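Local coordinates for protein DMATS type aromatic prenyltransferase (Streptomyces coelicolor, PDB 6ZS0) that probably transfers a dimethylallyl group from dimethylallyl diphosphate to C5 of the tryptophan indole, as a bacterial aromatic prenyltransferase of the ABBA-barrel fold, at residues F111-L119 with L191-P201; D262-L273 with Y326-D334. One frame throughout, in Å; residues are numbered along the deposited sequence. Where two conformers were deposited one is given.

Following the chain from the N terminus, residues 111-119 come just after helix 91-109, and interaction 1 brings them onto strand 191-195 and the loop behind it, closing a loop that holds strands 135-139 and 147-152 and helix 162-175. Only after this does interaction 2 open, so the two lie in series, neither nested nor crossed. Interaction 2 pairs strand 270-275 with strand 324-332 round an excursion that includes helices 284-297 and 303-312. The first contact joins the outer helical layer to the barrel, the second joins two barrel strands; their centres are about 17 Å apart, and Glu200 packs on Pro263 where they touch.

Interaction 1 (F111-L119 with L191-P201)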
loop_
_atom_site.group_PDB
_atom_site.type_symbol
_atom_site.label_atom_id
_atom_site.label_comp_id
_atom_site.label_asym_id
_atom_site.label_seq_id
_atom_site.Cartn_x
_atom_site.Cartn_y
_atom_site.Cartn_z
ATOM N N PHE A 111 2.102 13.273 16.622
ATOM C CA PHE A 111 2.299 13.785 15.240
ATOM C C PHE A 111 1.207 14.828 14.969
ATOM O O PHE A 111 0.163 14.862 15.660
ATOM C CB PHE A 111 2.369 12.669 14.189
ATOM C CG PHE A 111 1.177 11.757 14.099
ATOM C CD1 PHE A 111 1.199 10.514 14.702
ATOM C CD2 PHE A 111 0.058 12.120 13.369
ATOM C CE1 PHE A 111 0.110 9.667 14.621
ATOM C CE2 PHE A 111 -1.038 11.270 13.304
ATOM C CZ PHE A 111 -1.009 10.050 13.930
ATOM N N THR A 112 1.464 15.717 14.027
ATOM C CA THR A 112 0.543 16.832 13.692
ATOM C C THR A 112 -0.500 16.303 12.698
ATOM O O THR A 112 -0.116 15.554 11.768
ATOM C CB THR A 112 1.344 18.049 13.211
ATOM O OG1 THR A 112 1.936 18.603 14.397
ATOM C CG2 THR A 112 0.508 19.085 12.493
ATOM N N THR A 113 -1.761 16.666 12.897
ATOM C CA THR A 113 -2.900 16.238 12.039
ATOM C C THR A 113 -3.547 17.447 11.354
ATOM O O THR A 113 -4.613 17.269 10.791
ATOM C CB THR A 113 -3.944 15.466 12.854
ATOM O OG1 THR A 113 -4.364 16.313 13.928
ATOM C CG2 THR A 113 -3.418 14.147 13.382
ATOM N N ASP A 114 -2.926 18.624 11.416
ATOM C CA ASP A 114 -3.457 19.865 10.786
ATOM C C ASP A 114 -3.660 19.634 9.286
ATOM O O ASP A 114 -4.668 20.086 8.769
ATOM C CB ASP A 114 -2.545 21.079 10.995
ATOM C CG ASP A 114 -2.570 21.653 12.400
ATOM O OD1 ASP A 114 -3.427 21.216 13.222
ATOM O OD2 ASP A 114 -1.745 22.548 12.668
ATOM N N ALA A 115 -2.739 18.948 8.615
ATOM C CA ALA A 115 -2.809 18.707 7.157
ATOM C C ALA A 115 -4.004 17.788 6.846
ATOM O O ALA A 115 -4.730 18.042 5.877
ATOM C CB ALA A 115 -1.508 18.130 6.668
ATOM N N LEU A 116 -4.237 16.778 7.660
ATOM C CA LEU A 116 -5.409 15.892 7.480
ATOM C C LEU A 116 -6.682 16.711 7.710
ATOM O O LEU A 116 -7.581 16.606 6.930
ATOM C CB LEU A 116 -5.302 14.716 8.456
ATOM C CG LEU A 116 -6.448 13.727 8.413
ATOM C CD1 LEU A 116 -6.671 13.189 7.005
ATOM C CD2 LEU A 116 -6.223 12.602 9.409
ATOM N N ASP A 117 -6.722 17.505 8.780
ATOM C CA ASP A 117 -7.918 18.297 9.158
ATOM C C ASP A 117 -8.319 19.237 8.028
ATOM O O ASP A 117 -9.517 19.388 7.801
ATOM C CB ASP A 117 -7.657 19.059 10.450
ATOM C CG ASP A 117 -7.681 18.180 11.684
ATOM O OD1 ASP A 117 -8.200 17.038 11.602
ATOM O OD2 ASP A 117 -7.206 18.651 12.727
ATOM N N GLU A 118 -7.341 19.810 7.339
ATOM C CA GLU A 118 -7.527 20.700 6.170
ATOM C C GLU A 118 -8.323 19.999 5.062
ATOM O O GLU A 118 -8.905 20.729 4.255
ATOM C CB GLU A 118 -6.178 21.157 5.609
ATOM C CG GLU A 118 -5.506 22.194 6.447
ATOM C CD GLU A 118 -6.104 23.588 6.326
ATOM O OE1 GLU A 118 -6.989 23.801 5.428
ATOM O OE2 GLU A 118 -5.695 24.453 7.118
ATOM N N LEU A 119 -8.368 18.652 5.037
ATOM C CA LEU A 119 -8.929 17.865 3.894
ATOM C C LEU A 119 -10.240 17.162 4.235
ATOM O O LEU A 119 -10.853 16.631 3.293
ATOM C CB LEU A 119 -7.908 16.807 3.476
ATOM C CG LEU A 119 -6.570 17.336 2.983
ATOM C CD1 LEU A 119 -5.742 16.203 2.427
ATOM C CD2 LEU A 119 -6.735 18.434 1.956
ATOM N N LEU A 191 -5.547 9.834 -2.576
ATOM C CA LEU A 191 -4.631 10.876 -2.117
ATOM C C LEU A 191 -4.166 10.499 -0.721
ATOM O O LEU A 191 -5.027 10.105 0.124
ATOM C CB LEU A 191 -5.340 12.221 -2.124
ATOM C CG LEU A 191 -4.452 13.414 -1.799
ATOM C CD1 LEU A 191 -4.859 14.592 -2.667
ATOM C CD2 LEU A 191 -4.530 13.768 -0.331
ATOM N N ALA A 192 -2.871 10.577 -0.480
ATOM C CA ALA A 192 -2.302 10.162 0.807
ATOM C C ALA A 192 -1.484 11.302 1.437
ATOM O O ALA A 192 -0.935 12.145 0.720
ATOM C CB ALA A 192 -1.489 8.928 0.640
ATOM N N LEU A 193 -1.471 11.321 2.749
ATOM C CA LEU A 193 -0.652 12.266 3.555
ATOM C C LEU A 193 0.275 11.468 4.450
ATOM O O LEU A 193 -0.200 10.632 5.167
ATOM C CB LEU A 193 -1.563 13.148 4.415
ATOM C CG LEU A 193 -2.361 14.207 3.683
ATOM C CD1 LEU A 193 -3.211 15.001 4.683
ATOM C CD2 LEU A 193 -1.425 15.141 2.922
ATOM N N ASP A 194 1.561 11.789 4.433
ATOM C CA ASP A 194 2.551 11.264 5.395
ATOM C C ASP A 194 2.514 12.160 6.639
ATOM O O ASP A 194 2.848 13.315 6.483
ATOM C CB ASP A 194 3.944 11.267 4.770
ATOM C CG ASP A 194 4.481 9.892 4.501
ATOM O OD1 ASP A 194 4.719 9.161 5.484
ATOM O OD2 ASP A 194 4.640 9.561 3.324
ATOM N N LEU A 195 2.056 11.657 7.791
ATOM C CA LEU A 195 1.926 12.447 9.061
ATOM C C LEU A 195 3.067 12.116 10.045
ATOM O O LEU A 195 3.404 10.926 10.243
ATOM C CB LEU A 195 0.567 12.169 9.708
ATOM C CG LEU A 195 -0.657 12.343 8.815
ATOM C CD1 LEU A 195 -1.913 11.954 9.568
ATOM C CD2 LEU A 195 -0.760 13.760 8.297
ATOM N N GLY A 196 3.635 13.145 10.659
ATOM C CA GLY A 196 4.721 13.009 11.646
ATOM C C GLY A 196 4.853 14.270 12.469
ATOM O O GLY A 196 3.843 14.975 12.646
ATOM N N ASN A 197 6.057 14.563 12.948
ATOM C CA ASN A 197 6.304 15.720 13.840
ATOM C C ASN A 197 6.480 17.004 13.011
ATOM O O ASN A 197 6.853 18.048 13.591
ATOM C CB ASN A 197 7.496 15.446 14.743
ATOM C CG ASN A 197 8.817 15.372 14.009
ATOM O OD1 ASN A 197 8.859 15.299 12.774
ATOM N ND2 ASN A 197 9.906 15.418 14.773
ATOM N N TRP A 198 6.227 16.933 11.706
ATOM C CA TRP A 198 6.250 18.095 10.781
ATOM C C TRP A 198 4.815 18.623 10.651
ATOM O O TRP A 198 3.860 17.816 10.835
ATOM C CB TRP A 198 6.869 17.708 9.431
ATOM C CG TRP A 198 6.295 16.455 8.835
ATOM C CD1 TRP A 198 5.165 16.355 8.070
ATOM C CD2 TRP A 198 6.795 15.113 8.978
ATOM N NE1 TRP A 198 4.936 15.054 7.721
ATOM C CE2 TRP A 198 5.913 14.262 8.263
ATOM C CE3 TRP A 198 7.888 14.539 9.637
ATOM C CZ2 TRP A 198 6.112 12.881 8.175
ATOM C CZ3 TRP A 198 8.069 13.170 9.571
ATOM C CH2 TRP A 198 7.195 12.352 8.843
ATOM N N THR A 199 4.659 19.928 10.413
ATOM C CA THR A 199 3.363 20.559 10.041
ATOM C C THR A 199 3.333 20.725 8.509
ATOM O O THR A 199 2.209 20.695 7.931
ATOM C CB THR A 199 3.135 21.852 10.839
ATOM O OG1 THR A 199 3.073 21.514 12.230
ATOM C CG2 THR A 199 1.866 22.584 10.457
ATOM N N GLU A 200 4.508 20.837 7.871
ATOM C CA GLU A 200 4.656 20.873 6.390
ATOM C C GLU A 200 4.109 19.574 5.797
ATOM O O GLU A 200 4.675 18.503 6.002
ATOM C CB GLU A 200 6.116 21.065 5.971
ATOM C CG GLU A 200 6.275 21.433 4.504
ATOM C CD GLU A 200 5.367 22.559 4.027
ATOM O OE1 GLU A 200 4.833 22.451 2.894
ATOM O OE2 GLU A 200 5.187 23.542 4.794
ATOM N N PRO A 201 2.998 19.623 5.032
ATOM C CA PRO A 201 2.417 18.403 4.469
ATOM C C PRO A 201 3.357 17.656 3.502
ATOM O O PRO A 201 4.074 18.289 2.752
ATOM C CB PRO A 201 1.166 18.907 3.721
ATOM C CG PRO A 201 1.426 20.382 3.475
ATOM C CD PRO A 201 2.236 20.829 4.672
HETATM O O HOH W 1 2.216 15.751 10.271
#
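Residues 111-119 run over the end of strand 191-195, Phe111 lying nearest Gly196 and the short helix 114-117 standing over Leu193 and Pro201, with one direct backbone hydrogen bond, Thr112 N to Gly196 O (2.8 Å, 164° at the hydrogen). A water gathers the neighbouring backbone: it accepts from Gly196 N and lies within donating distance of Thr112 O and Trp198 O, at 2.8 and 2.7 Å. Phe111 has its CG between the backbone N and the carbonyl carbon (chi1 58°), which sets the ring beside Leu195, crossing its side chain at a slant, so that CD2 meets Leu195 CB at 3.7 Å, while CE2 lies by Leu195 CD1. Thr112 turns its methyl to the loop, CG2 resting 3.5 Å from Thr199 OG1, and its CB approaches Trp198 O. A glycine in place of Thr112 would probably open a gap over Trp198 O and Thr199 where CB and CG2 now pack. Farther along, Leu193 CD1 fits beneath the helix, between Ala115 CB and Leu119, whose CD1 it meets tip to tip at 3.6 Å; Leu191 CD2 reaches the same Leu119 methyl from another direction, the two side chains crossing at roughly a right angle. Ala115 CB also rests on Pro201 CB. Within the loop, Trp198 NE1 donates to Asp194 O at 3.0 Å from above the carbonyl plane, and Gly196 N lies over one ring face, toward its rim. Helices 91-109 and 162-175 and strand 147-152 add to the apolar surroundings. This is the layered packing of an ABBA prenyltransferase barrel, whose outer helices lie against the strands.

Interaction 2 (D262-L273 with Y326-D334); sequences DPGAERPSGFTL and YLALAGQRD
Strands 270-273 and 326-332 are antiparallel neighbours in the ABBA barrel, joined by four N-H...O bonds in two hydrogen-bonded pairs. Phe271 and Gly331 form one, Gly331 N to Phe271 O being the shorter bond at 2.7 Å; Leu273 and Leu329 form the next. Thr272 faces Ala330 in a non-hydrogen-bonded pair, its CA giving a CA-H...O contact to Leu329 O. Thr272 OG1 shares a hydrogen bond with a water (2.6 Å), and the water donates to Gly331 O, so this carbonyl takes a second partner besides Phe271 N. Where strand 270-275 begins, Ser269 and Gly270 both face Ser259 of strand 254-260, a classic beta bulge. Ser269 O still receives Arg333 N, 2.9 Å away and almost straight at 173°. In the conformer given, Ser269 OG bonds Thr261 OG1. The Arg333 side chain, bent at chi3 (-67°), brings its guanidinium face over Ser269 CB; NE is satisfied by Asp224 O. NH1 forms a salt bridge to Asp262 OD1 at 3.2 Å, a weak hydrogen bond bent to 124°, although the carboxylate and guanidinium planes lie only 7° apart.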
loop_
_atom_site.group_PDB
_atom_site.type_symbol
_atom_site.label_atom_id
_atom_site.label_comp_id
_atom_site.label_asym_id
_atom_site.label_seq_id
_atom_site.Cartn_x
_atom_site.Cartn_y
_atom_site.Cartn_z
ATOM N N ASP A 262 8.247 19.553 -0.990
ATOM C CA ASP A 262 8.824 20.923 -0.890
ATOM C C ASP A 262 7.687 21.921 -0.656
ATOM O O ASP A 262 6.708 21.933 -1.399
ATOM C CB ASP A 262 9.621 21.282 -2.146
ATOM C CG ASP A 262 10.458 20.147 -2.722
ATOM O OD1 ASP A 262 10.161 19.717 -3.876
ATOM O OD2 ASP A 262 11.402 19.709 -2.031
ATOM N N PRO A 263 7.744 22.781 0.389
ATOM C CA PRO A 263 6.699 23.785 0.595
ATOM C C PRO A 263 6.485 24.667 -0.650
ATOM O O PRO A 263 7.453 25.092 -1.249
ATOM C CB PRO A 263 7.169 24.628 1.805
ATOM C CG PRO A 263 8.587 24.155 2.113
ATOM C CD PRO A 263 8.765 22.804 1.446
ATOM N N GLY A 264 5.222 24.877 -1.031
ATOM C CA GLY A 264 4.829 25.780 -2.129
ATOM C C GLY A 264 5.103 25.199 -3.515
ATOM O O GLY A 264 4.690 25.846 -4.502
ATOM N N ALA A 265 5.769 24.039 -3.609
ATOM C CA ALA A 265 6.234 23.451 -4.890
ATOM C C ALA A 265 5.032 23.007 -5.727
ATOM O O ALA A 265 4.074 22.420 -5.150
ATOM C CB ALA A 265 7.187 22.308 -4.640
ATOM N N GLU A 266 5.079 23.290 -7.032
ATOM C CA GLU A 266 4.025 22.935 -8.009
ATOM C C GLU A 266 4.424 21.672 -8.778
ATOM O O GLU A 266 3.654 21.265 -9.633
ATOM C CB GLU A 266 3.771 24.109 -8.951
ATOM C CG GLU A 266 3.112 25.287 -8.252
ATOM C CD GLU A 266 2.500 26.316 -9.184
ATOM O OE1 GLU A 266 1.248 26.345 -9.289
ATOM O OE2 GLU A 266 3.274 27.084 -9.802
ATOM N N ARG A 267 5.577 21.081 -8.466
ATOM C CA ARG A 267 6.127 19.901 -9.180
ATOM C C ARG A 267 6.488 18.839 -8.155
ATOM O O ARG A 267 6.940 19.168 -7.070
ATOM C CB ARG A 267 7.333 20.329 -10.020
ATOM C CG ARG A 267 6.987 21.392 -11.055
ATOM C CD ARG A 267 8.119 21.730 -12.008
ATOM N NE ARG A 267 8.401 20.657 -12.960
ATOM C CZ ARG A 267 9.399 19.771 -12.856
ATOM N NH1 ARG A 267 9.556 18.840 -13.790
ATOM N NH2 ARG A 267 10.227 19.808 -11.824
ATOM N N PRO A 268 6.259 17.536 -8.445
ATOM C CA PRO A 268 6.600 16.483 -7.493
ATOM C C PRO A 268 8.102 16.188 -7.413
ATOM O O PRO A 268 8.786 16.335 -8.403
ATOM C CB PRO A 268 5.823 15.261 -8.021
ATOM C CG PRO A 268 5.716 15.508 -9.503
ATOM C CD PRO A 268 5.605 17.014 -9.653
ATOM N N SER A 269 8.559 15.813 -6.220
ATOM C CA SER A 269 9.969 15.444 -5.933
ATOM C C SER A 269 10.118 13.924 -5.856
ATOM O O SER A 269 11.247 13.443 -5.726
ATOM C CB SER A 269 10.446 16.096 -4.671
ATOM O OG SER A 269 9.635 15.708 -3.593
ATOM N N GLY A 270 9.009 13.184 -5.928
ATOM C CA GLY A 270 9.087 11.719 -5.835
ATOM C C GLY A 270 8.094 11.073 -6.760
ATOM O O GLY A 270 7.059 11.709 -7.064
ATOM N N PHE A 271 8.442 9.895 -7.268
ATOM C CA PHE A 271 7.603 9.132 -8.217
ATOM C C PHE A 271 7.726 7.638 -7.937
ATOM O O PHE A 271 8.850 7.125 -7.807
ATOM C CB PHE A 271 8.014 9.446 -9.646
ATOM C CG PHE A 271 7.437 8.501 -10.663
ATOM C CD1 PHE A 271 8.175 7.434 -11.140
ATOM C CD2 PHE A 271 6.137 8.657 -11.109
ATOM C CE1 PHE A 271 7.643 6.568 -12.087
ATOM C CE2 PHE A 271 5.608 7.785 -12.047
ATOM C CZ PHE A 271 6.366 6.748 -12.546
ATOM N N THR A 272 6.588 6.931 -7.892
ATOM C CA THR A 272 6.599 5.458 -7.754
ATOM C C THR A 272 5.708 4.859 -8.833
ATOM O O THR A 272 4.591 5.419 -9.082
ATOM C CB THR A 272 6.148 5.004 -6.359
ATOM O OG1 THR A 272 7.009 5.610 -5.385
ATOM C CG2 THR A 272 6.170 3.494 -6.223
ATOM N N LEU A 273 6.185 3.790 -9.471
ATOM C CA LEU A 273 5.355 2.954 -10.374
ATOM C C LEU A 273 5.034 1.612 -9.726
ATOM O O LEU A 273 5.962 0.947 -9.255
ATOM C CB LEU A 273 6.085 2.731 -11.696
ATOM C CG LEU A 273 5.303 1.931 -12.737
ATOM C CD1 LEU A 273 4.106 2.702 -13.233
ATOM C CD2 LEU A 273 6.190 1.570 -13.920
ATOM N N TYR A 326 1.699 -6.664 -5.531
ATOM C CA TYR A 326 2.316 -5.623 -6.379
ATOM C C TYR A 326 3.824 -5.623 -6.160
ATOM O O TYR A 326 4.298 -5.950 -5.064
ATOM C CB TYR A 326 1.815 -4.211 -6.050
ATOM C CG TYR A 326 0.404 -3.882 -6.455
ATOM C CD1 TYR A 326 -0.681 -4.371 -5.763
ATOM C CD2 TYR A 326 0.156 -3.056 -7.541
ATOM C CE1 TYR A 326 -1.980 -4.053 -6.146
ATOM C CE2 TYR A 326 -1.123 -2.702 -7.917
ATOM C CZ TYR A 326 -2.206 -3.225 -7.238
ATOM O OH TYR A 326 -3.478 -2.875 -7.645
ATOM N N LEU A 327 4.537 -5.168 -7.168
ATOM C CA LEU A 327 5.926 -4.711 -7.063
ATOM C C LEU A 327 5.964 -3.239 -7.438
ATOM O O LEU A 327 5.225 -2.826 -8.314
ATOM C CB LEU A 327 6.820 -5.514 -8.008
ATOM C CG LEU A 327 7.038 -6.977 -7.647
ATOM C CD1 LEU A 327 7.892 -7.650 -8.701
ATOM C CD2 LEU A 327 7.623 -7.142 -6.264
ATOM N N ALA A 328 6.841 -2.470 -6.821
ATOM C CA ALA A 328 6.938 -1.029 -7.093
ATOM C C ALA A 328 8.411 -0.627 -7.149
ATOM O O ALA A 328 9.228 -1.162 -6.363
ATOM C CB ALA A 328 6.213 -0.211 -6.054
ATOM N N LEU A 329 8.684 0.321 -8.017
ATOM C CA LEU A 329 9.985 1.029 -8.090
ATOM C C LEU A 329 9.735 2.479 -7.681
ATOM O O LEU A 329 8.939 3.161 -8.338
ATOM C CB LEU A 329 10.526 0.904 -9.503
ATOM C CG LEU A 329 11.902 1.523 -9.723
ATOM C CD1 LEU A 329 12.943 0.800 -8.894
ATOM C CD2 LEU A 329 12.236 1.517 -11.200
ATOM N N ALA A 330 10.412 2.928 -6.631
ATOM C CA ALA A 330 10.125 4.196 -5.937
ATOM C C ALA A 330 11.357 5.096 -6.035
ATOM O O ALA A 330 12.416 4.684 -5.553
ATOM C CB ALA A 330 9.753 3.939 -4.502
ATOM N N GLY A 331 11.193 6.243 -6.670
ATOM C CA GLY A 331 12.217 7.286 -6.786
ATOM C C GLY A 331 11.914 8.464 -5.875
ATOM O O GLY A 331 10.725 8.790 -5.643
ATOM N N GLN A 332 12.970 9.086 -5.375
ATOM C CA GLN A 332 12.933 10.370 -4.647
ATOM C C GLN A 332 14.170 11.162 -5.068
ATOM O O GLN A 332 15.244 10.573 -5.115
ATOM C CB GLN A 332 12.873 10.149 -3.139
ATOM C CG GLN A 332 11.515 10.485 -2.546
ATOM C CD GLN A 332 11.246 11.975 -2.512
ATOM O OE1 GLN A 332 12.148 12.786 -2.287
ATOM N NE2 GLN A 332 9.986 12.347 -2.706
ATOM N N ARG A 333 13.976 12.421 -5.432
ATOM C CA ARG A 333 15.053 13.370 -5.808
ATOM C C ARG A 333 16.259 13.191 -4.869
ATOM O O ARG A 333 16.059 13.212 -3.637
ATOM C CB ARG A 333 14.479 14.784 -5.747
ATOM C CG ARG A 333 15.448 15.886 -6.141
ATOM C CD ARG A 333 14.770 17.229 -5.958
ATOM N NE ARG A 333 13.671 17.411 -6.895
ATOM C CZ ARG A 333 12.697 18.313 -6.765
ATOM N NH1 ARG A 333 12.676 19.130 -5.722
ATOM N NH2 ARG A 333 11.740 18.385 -7.673
ATOM N N ASP A 334 17.454 12.981 -5.442
ATOM C CA ASP A 334 18.759 12.927 -4.723
ATOM C C ASP A 334 18.786 11.722 -3.777
ATOM O O ASP A 334 19.406 11.829 -2.690
ATOM C CB ASP A 334 19.026 14.227 -3.952
HETATM O O HOH W 2 8.350 7.760 -4.652
#